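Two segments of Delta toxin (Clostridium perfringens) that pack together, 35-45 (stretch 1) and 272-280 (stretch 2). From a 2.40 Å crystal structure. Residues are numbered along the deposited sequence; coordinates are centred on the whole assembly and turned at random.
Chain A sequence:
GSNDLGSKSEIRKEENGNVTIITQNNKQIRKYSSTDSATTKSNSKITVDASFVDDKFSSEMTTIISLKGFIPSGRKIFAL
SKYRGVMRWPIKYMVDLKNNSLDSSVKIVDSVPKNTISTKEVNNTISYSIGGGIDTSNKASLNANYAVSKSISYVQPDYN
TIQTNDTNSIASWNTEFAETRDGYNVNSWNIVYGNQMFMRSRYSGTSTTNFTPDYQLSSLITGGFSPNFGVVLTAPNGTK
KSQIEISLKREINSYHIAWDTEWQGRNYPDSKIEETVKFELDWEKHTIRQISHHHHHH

Stretch 1, residues 35-45: TDSATTKSNSK
Stretch 2 (272-280) KIEETVKFE

Residues 35-39 form a strand (phi -114° to -138°, psi 132° to 148°) that faces strand 272-280, with 152° between their N-to-C directions, so the two run roughly antiparallel. Their axes approach no closer than 8.9 Å and no backbone hydrogen bond joins them; between the strands the contact is made by side chains, and in the turn beyond, one backbone N, that of Ser42, also takes part. In the register, Asp36 CA lies 8.9 Å from Phe279 CA. Ala38 CA lies 7.6 Å from Val277 CA. Thr40 CA lies 6.9 Å from Glu275 CA, which completes a convergence from Asp36 to Thr40.

Alternation sets the pattern: CA-to-CB points toward stretch 2 at Asp36, Ala38 and Thr40, and away at Ser37 and Thr39. Asp36 (chi1 t, chi2 12°) brings OD2 3.6 Å from CE1 of Phe279, at the ring edge near its plane, where aromatic C-H groups carry slight positive charge. Phe279 has chi1 m and chi2 -77°. Ala38 supplies the apolar step, its CB lying 3.9 Å from Val277 CG1 (chi1 t) and 4.2 Å from Phe279 CZ.

After Thr39 the chain enters a type I turn, Thr40 to Asn43, with Lys41 at -61/-36 and Ser42 at -95/20; Asn43 N donates to Thr40 O (3.1 Å). Asn43 then adopts 68/29, and Thr40 N bonds Ser44 O (2.9 Å).

This turn receives the carboxylate of Glu275 (chi1 m, chi2 t, chi3 -32°), the residue with the most area covered across the interface, 87 Å². Thr40 (chi1 p) donates from OG1 to Glu275 OE1 at 2.7 Å, while the same OG1 accepts from Ser44 N at 2.8 Å, tying the turn to the carboxylate. Ser42 (chi1 p) donates twice to Glu275 OE2: from N at 2.9 Å, with an N-H...O angle of 141°, and from OG at 2.8 Å. Both carboxylate oxygens are thus engaged by neutral donors.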

# COMPACT_ATOMS: atom_id res chain seq x y z
N THR A 35 -10.26 -13.99 4.98
CA THR A 35 -10.38 -12.61 4.53
C THR A 35 -11.25 -11.77 5.46
O THR A 35 -12.36 -12.17 5.83
CB THR A 35 -10.97 -12.51 3.11
OG1 THR A 35 -10.06 -13.10 2.17
CG2 THR A 35 -11.21 -11.07 2.73
N ASP A 36 -10.76 -10.60 5.83
CA ASP A 36 -11.54 -9.66 6.61
C ASP A 36 -11.43 -8.24 6.05
O ASP A 36 -10.40 -7.86 5.51
CB ASP A 36 -11.12 -9.69 8.08
CG ASP A 36 -12.23 -9.23 9.00
OD1 ASP A 36 -13.37 -9.11 8.50
OD2 ASP A 36 -11.96 -8.98 10.19
N SER A 37 -12.50 -7.47 6.19
CA SER A 37 -12.54 -6.10 5.70
C SER A 37 -12.95 -5.13 6.79
O SER A 37 -13.82 -5.43 7.61
CB SER A 37 -13.48 -5.98 4.50
OG SER A 37 -12.89 -6.49 3.32
N ALA A 38 -12.33 -3.96 6.79
CA ALA A 38 -12.65 -2.92 7.76
C ALA A 38 -12.70 -1.54 7.09
O ALA A 38 -11.93 -1.25 6.18
CB ALA A 38 -11.66 -2.92 8.91
N THR A 39 -13.62 -0.71 7.55
CA THR A 39 -13.73 0.66 7.06
C THR A 39 -13.40 1.64 8.19
O THR A 39 -13.85 1.47 9.32
CB THR A 39 -15.14 0.96 6.51
OG1 THR A 39 -15.44 0.06 5.44
CG2 THR A 39 -15.22 2.39 6.00
N THR A 40 -12.59 2.65 7.87
CA THR A 40 -12.18 3.63 8.86
C THR A 40 -13.18 4.77 8.97
O THR A 40 -14.12 4.86 8.18
CB THR A 40 -10.79 4.20 8.54
OG1 THR A 40 -10.88 5.04 7.38
CG2 THR A 40 -9.80 3.08 8.27
N LYS A 41 -12.96 5.65 9.94
CA LYS A 41 -13.85 6.78 10.18
C LYS A 41 -13.93 7.72 8.97
O LYS A 41 -14.99 8.26 8.66
CB LYS A 41 -13.42 7.56 11.42
N SER A 42 -12.81 7.89 8.28
CA SER A 42 -12.75 8.79 7.13
C SER A 42 -12.96 8.04 5.81
O SER A 42 -12.58 8.53 4.75
CB SER A 42 -11.42 9.55 7.11
OG SER A 42 -10.34 8.69 6.82
N ASN A 43 -13.56 6.86 5.90
CA ASN A 43 -13.90 6.06 4.72
C ASN A 43 -12.72 5.50 3.94
O ASN A 43 -12.80 5.29 2.73
CB ASN A 43 -14.84 6.83 3.79
CG ASN A 43 -16.29 6.72 4.21
OD1 ASN A 43 -16.62 6.02 5.17
N SER A 44 -11.61 5.25 4.64
CA SER A 44 -10.55 4.43 4.07
C SER A 44 -10.95 2.98 4.24
O SER A 44 -11.67 2.63 5.17
CB SER A 44 -9.22 4.69 4.78
OG SER A 44 -8.64 5.91 4.36
N LYS A 45 -10.50 2.13 3.33
CA LYS A 45 -10.85 0.72 3.38
C LYS A 45 -9.60 -0.14 3.48
O LYS A 45 -8.60 0.10 2.80
CB LYS A 45 -11.66 0.32 2.14
CG LYS A 45 -13.01 1.02 2.04
CD LYS A 45 -13.58 0.93 0.63
N LYS A 272 -2.46 16.13 8.16
CA LYS A 272 -2.15 14.71 8.17
C LYS A 272 -3.27 13.94 8.86
O LYS A 272 -3.72 14.32 9.94
CB LYS A 272 -0.84 14.44 8.91
CG LYS A 272 0.41 14.93 8.19
N ILE A 273 -3.73 12.86 8.23
CA ILE A 273 -4.69 11.97 8.87
C ILE A 273 -4.13 10.56 8.99
O ILE A 273 -3.62 10.00 8.02
CB ILE A 273 -6.04 11.94 8.13
CG1 ILE A 273 -6.80 13.24 8.35
CG2 ILE A 273 -6.88 10.77 8.62
CD1 ILE A 273 -8.22 13.20 7.86
N GLU A 274 -4.22 10.01 10.20
CA GLU A 274 -3.74 8.66 10.48
C GLU A 274 -4.81 7.85 11.18
O GLU A 274 -5.42 8.32 12.15
CB GLU A 274 -2.48 8.72 11.35
CG GLU A 274 -2.04 7.38 11.90
CD GLU A 274 -0.84 7.49 12.83
OE1 GLU A 274 0.04 8.34 12.56
OE2 GLU A 274 -0.79 6.74 13.82
N GLU A 275 -5.05 6.64 10.70
CA GLU A 275 -6.04 5.75 11.28
C GLU A 275 -5.45 4.35 11.44
O GLU A 275 -4.67 3.90 10.60
CB GLU A 275 -7.30 5.70 10.42
CG GLU A 275 -8.10 7.00 10.41
CD GLU A 275 -9.08 7.08 9.26
OE1 GLU A 275 -8.79 6.52 8.18
OE2 GLU A 275 -10.15 7.70 9.43
N THR A 276 -5.85 3.66 12.50
CA THR A 276 -5.29 2.34 12.80
C THR A 276 -6.36 1.29 13.05
O THR A 276 -7.33 1.52 13.78
CB THR A 276 -4.34 2.41 14.02
OG1 THR A 276 -3.28 3.33 13.74
CG2 THR A 276 -3.76 1.03 14.32
N VAL A 277 -6.18 0.12 12.45
CA VAL A 277 -7.10 -1.00 12.63
C VAL A 277 -6.36 -2.21 13.18
O VAL A 277 -5.28 -2.56 12.70
CB VAL A 277 -7.79 -1.38 11.31
CG1 VAL A 277 -8.71 -2.56 11.51
CG2 VAL A 277 -8.57 -0.19 10.77
N LYS A 278 -6.93 -2.85 14.20
CA LYS A 278 -6.29 -4.01 14.81
C LYS A 278 -6.90 -5.33 14.31
O LYS A 278 -8.11 -5.45 14.15
CB LYS A 278 -6.38 -3.94 16.33
CG LYS A 278 -5.54 -2.84 16.96
CD LYS A 278 -5.45 -3.02 18.46
N PHE A 279 -6.04 -6.31 14.07
CA PHE A 279 -6.48 -7.63 13.63
C PHE A 279 -5.86 -8.72 14.48
O PHE A 279 -4.68 -8.65 14.83
CB PHE A 279 -6.12 -7.87 12.16
CG PHE A 279 -6.97 -7.10 11.19
CD1 PHE A 279 -8.25 -7.53 10.89
CD2 PHE A 279 -6.48 -5.97 10.56
CE1 PHE A 279 -9.03 -6.83 10.00
CE2 PHE A 279 -7.26 -5.27 9.66
CZ PHE A 279 -8.54 -5.70 9.38
N GLU A 280 -6.65 -9.73 14.83
CA GLU A 280 -6.12 -10.89 15.55
C GLU A 280 -6.01 -12.08 14.61
O GLU A 280 -6.93 -12.36 13.84
CB GLU A 280 -6.99 -11.26 16.75
CG GLU A 280 -6.40 -12.40 17.58
CD GLU A 280 -7.21 -12.74 18.82
OE1 GLU A 280 -8.23 -13.44 18.69
OE2 GLU A 280 -6.81 -12.30 19.92